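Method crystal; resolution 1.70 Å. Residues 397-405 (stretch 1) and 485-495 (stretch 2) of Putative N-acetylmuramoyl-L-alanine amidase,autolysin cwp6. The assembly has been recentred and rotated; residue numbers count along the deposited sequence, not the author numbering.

Stretch 1 397-405: TYVSAYHST
Stretch 2 485-495: ALATTEYLRSK

Contact between 397-405, a loop leading into a helix, and one flank of the helix 485-494 in putative N-acetylmuramoyl-L-alanine amidase, burying 574 Å² in total. The chains run in opposite senses: Tyr398 CA lies 6.4 Å from Arg493 CA, and Ala401 CA 5.7 Å from Glu490 CA. Tyr398 (phi/psi -156/157), Val399 (-83/121) and Ser400 (-56/139) are extended; from Ala401 (-62/-25) the backbone takes helical angles, and Ser404 and Thr405 are helix.

Glu490 (chi1 t, chi2 p, chi3 -26°) leaves its helix sideways and bends its carboxylate to the turn. Glu490 OE1 accepts from Ala401 N at 2.8 Å (157°), and Glu490 OE2 from Ser400 OG (chi1 t) at 2.7 Å, so one buried acid satisfies a backbone NH and a hydroxyl. Ser400 OG in turn accepts from Tyr402 N at 3.2 Å, while Ser400 O receives His403 N at 3.0 Å.

Arg493 (m, t, t, chi4 159°) reaches along the loop. Arg493 NH1 donates to Val399 O at 3.2 Å (141°), near the guanidinium plane, and to water 2 at 3.3 Å; that water donates to Ser400 O (2.8 Å) and Ser404 OG (2.7 Å). Arg493 NH2 donates to water 3 at 2.8 Å, itself 2.6 Å from Ser404 OG. Water 1 donates to Arg493 O at 2.9 Å and lies 2.7 Å from Thr397 OG1.

Packing contacts complete the interface. Ala401 points its CB toward the helix where the backbones are close, Ala401 CB 3.6 Å from Thr489 CG2 and 4.0 Å from Leu486 CD2. Tyr402 (m, chi2 -69°) brings CE1 to 3.7 Å from Leu486 CB (chi1 m, chi2 t); its OH is hydrogen-bonded elsewhere in the structure. Tyr398 (p, chi2 -82°) lays one ring face over Arg493 C and Ser494 N, with CE1 3.4 Å from Ser494 CA; Ser494 OG (chi1 p) donates to Tyr491 O at 2.7 Å.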

# COMPACT_ATOMS: atom_id res chain seq x y z
N THR A 397 -1.19 12.79 -7.96
CA THR A 397 -2.21 13.83 -7.85
C THR A 397 -3.52 13.44 -7.23
O THR A 397 -4.36 14.31 -7.08
CB THR A 397 -2.45 14.45 -9.27
OG1 THR A 397 -3.07 13.42 -10.06
CG2 THR A 397 -1.15 14.90 -9.97
N TYR A 398 -3.76 12.17 -6.84
CA TYR A 398 -5.01 11.89 -6.14
C TYR A 398 -4.93 10.65 -5.29
O TYR A 398 -4.07 9.80 -5.52
CB TYR A 398 -6.21 11.70 -7.15
CG TYR A 398 -6.05 10.53 -8.11
CD1 TYR A 398 -5.29 10.65 -9.26
CD2 TYR A 398 -6.71 9.33 -7.88
CE1 TYR A 398 -5.17 9.60 -10.17
CE2 TYR A 398 -6.61 8.27 -8.79
CZ TYR A 398 -5.84 8.42 -9.93
OH TYR A 398 -5.69 7.39 -10.82
N VAL A 399 -5.78 10.54 -4.30
CA VAL A 399 -5.84 9.35 -3.50
C VAL A 399 -6.72 8.37 -4.28
O VAL A 399 -7.88 8.69 -4.58
CB VAL A 399 -6.44 9.61 -2.12
CG1 VAL A 399 -6.58 8.28 -1.33
CG2 VAL A 399 -5.58 10.61 -1.35
N SER A 400 -6.20 7.22 -4.63
CA SER A 400 -7.04 6.26 -5.30
C SER A 400 -8.32 5.91 -4.51
O SER A 400 -8.35 5.72 -3.29
CB SER A 400 -6.25 4.98 -5.58
OG SER A 400 -7.13 3.94 -6.00
N ALA A 401 -9.46 5.79 -5.25
CA ALA A 401 -10.73 5.44 -4.61
C ALA A 401 -10.71 4.09 -3.95
O ALA A 401 -11.44 3.83 -3.00
CB ALA A 401 -11.86 5.46 -5.70
N TYR A 402 -9.84 3.19 -4.43
CA TYR A 402 -9.82 1.84 -3.82
C TYR A 402 -9.27 1.88 -2.36
O TYR A 402 -9.51 0.94 -1.61
CB TYR A 402 -8.91 0.93 -4.67
CG TYR A 402 -9.51 0.67 -6.03
CD1 TYR A 402 -10.66 -0.10 -6.18
CD2 TYR A 402 -8.95 1.21 -7.17
CE1 TYR A 402 -11.23 -0.33 -7.44
CE2 TYR A 402 -9.51 1.01 -8.43
CZ TYR A 402 -10.65 0.24 -8.55
OH TYR A 402 -11.21 0.08 -9.82
N HIS A 403 -8.58 2.97 -2.00
CA HIS A 403 -8.05 3.12 -0.61
C HIS A 403 -9.08 3.68 0.34
O HIS A 403 -8.85 3.67 1.55
CB HIS A 403 -6.83 4.09 -0.60
CG HIS A 403 -5.66 3.54 -1.35
ND1 HIS A 403 -5.29 2.20 -1.24
CD2 HIS A 403 -4.84 4.11 -2.25
CE1 HIS A 403 -4.26 2.00 -2.07
NE2 HIS A 403 -3.97 3.13 -2.69
N SER A 404 -10.26 4.12 -0.17
CA SER A 404 -11.19 4.81 0.73
C SER A 404 -11.55 4.10 1.96
O SER A 404 -11.53 4.69 3.03
CB SER A 404 -12.49 5.16 -0.00
OG SER A 404 -12.17 5.96 -1.11
N THR A 405 -11.94 2.85 1.85
CA THR A 405 -12.36 2.11 3.04
C THR A 405 -11.25 1.88 4.08
O THR A 405 -11.45 2.08 5.28
CB THR A 405 -12.92 0.75 2.61
OG1 THR A 405 -13.82 0.98 1.52
CG2 THR A 405 -13.64 0.05 3.71
N ALA A 485 -18.57 1.78 -9.87
CA ALA A 485 -18.46 3.13 -9.36
C ALA A 485 -17.06 3.46 -8.90
O ALA A 485 -16.63 4.63 -9.06
CB ALA A 485 -19.48 3.39 -8.20
N LEU A 486 -16.35 2.52 -8.35
CA LEU A 486 -14.97 2.82 -7.89
C LEU A 486 -14.13 3.16 -9.15
O LEU A 486 -13.30 4.07 -9.11
CB LEU A 486 -14.35 1.55 -7.18
CG LEU A 486 -14.99 1.43 -5.72
CD1 LEU A 486 -14.77 -0.04 -5.17
CD2 LEU A 486 -14.37 2.48 -4.74
N ALA A 487 -14.36 2.42 -10.22
CA ALA A 487 -13.57 2.66 -11.46
C ALA A 487 -13.94 4.02 -12.08
O ALA A 487 -13.07 4.72 -12.60
CB ALA A 487 -13.82 1.53 -12.43
N THR A 488 -15.24 4.41 -12.04
CA THR A 488 -15.62 5.73 -12.52
C THR A 488 -14.95 6.81 -11.70
O THR A 488 -14.48 7.84 -12.21
CB THR A 488 -17.17 5.90 -12.36
OG1 THR A 488 -17.79 4.88 -13.12
CG2 THR A 488 -17.65 7.34 -12.82
N THR A 489 -14.97 6.62 -10.35
CA THR A 489 -14.35 7.62 -9.49
C THR A 489 -12.85 7.75 -9.81
O THR A 489 -12.30 8.86 -9.88
CB THR A 489 -14.56 7.18 -7.97
OG1 THR A 489 -15.98 7.21 -7.75
CG2 THR A 489 -13.93 8.15 -6.99
N GLU A 490 -12.22 6.62 -9.97
CA GLU A 490 -10.77 6.59 -10.22
C GLU A 490 -10.46 7.39 -11.55
O GLU A 490 -9.54 8.19 -11.59
CB GLU A 490 -10.33 5.15 -10.43
CG GLU A 490 -8.82 5.08 -10.36
CD GLU A 490 -8.35 5.08 -8.88
OE1 GLU A 490 -9.07 5.58 -7.99
OE2 GLU A 490 -7.27 4.55 -8.62
N TYR A 491 -11.28 7.17 -12.59
CA TYR A 491 -11.04 7.90 -13.86
C TYR A 491 -11.24 9.36 -13.64
O TYR A 491 -10.38 10.17 -14.03
CB TYR A 491 -11.97 7.40 -14.95
CG TYR A 491 -11.75 8.23 -16.21
CD1 TYR A 491 -10.71 7.95 -17.08
CD2 TYR A 491 -12.54 9.35 -16.47
CE1 TYR A 491 -10.43 8.77 -18.16
CE2 TYR A 491 -12.29 10.18 -17.57
CZ TYR A 491 -11.23 9.89 -18.41
OH TYR A 491 -10.98 10.71 -19.48
N LEU A 492 -12.34 9.77 -12.99
CA LEU A 492 -12.57 11.20 -12.81
C LEU A 492 -11.46 11.87 -12.00
O LEU A 492 -11.04 13.00 -12.32
CB LEU A 492 -13.93 11.42 -12.09
CG LEU A 492 -15.12 11.04 -13.01
CD1 LEU A 492 -16.45 11.04 -12.23
CD2 LEU A 492 -15.22 12.13 -14.15
N ARG A 493 -11.00 11.20 -10.93
CA ARG A 493 -9.96 11.82 -10.12
C ARG A 493 -8.67 11.95 -10.91
O ARG A 493 -7.95 12.92 -10.68
CB ARG A 493 -9.67 10.98 -8.86
CG ARG A 493 -10.85 11.01 -7.93
CD ARG A 493 -10.48 10.44 -6.54
NE ARG A 493 -11.61 10.69 -5.65
CZ ARG A 493 -11.83 10.01 -4.53
NH1 ARG A 493 -10.99 9.04 -4.15
NH2 ARG A 493 -12.88 10.30 -3.77
N SER A 494 -8.36 10.99 -11.74
CA SER A 494 -7.12 11.04 -12.52
C SER A 494 -7.17 12.23 -13.54
O SER A 494 -6.12 12.61 -14.06
CB SER A 494 -6.92 9.74 -13.26
OG SER A 494 -7.72 9.71 -14.43
N LYS A 495 -8.37 12.78 -13.83
CA LYS A 495 -8.49 13.95 -14.74
C LYS A 495 -8.71 15.22 -13.95
O LYS A 495 -9.08 16.23 -14.53
CB LYS A 495 -9.64 13.72 -15.73
CG LYS A 495 -9.43 12.46 -16.55
CD LYS A 495 -8.04 12.52 -17.17
CE LYS A 495 -8.05 11.83 -18.49
NZ LYS A 495 -7.30 10.57 -18.45
O HOH W 1 -5.47 14.35 -10.91
O HOH W 2 -9.90 7.35 -1.58
O HOH W 3 -13.11 8.15 -2.05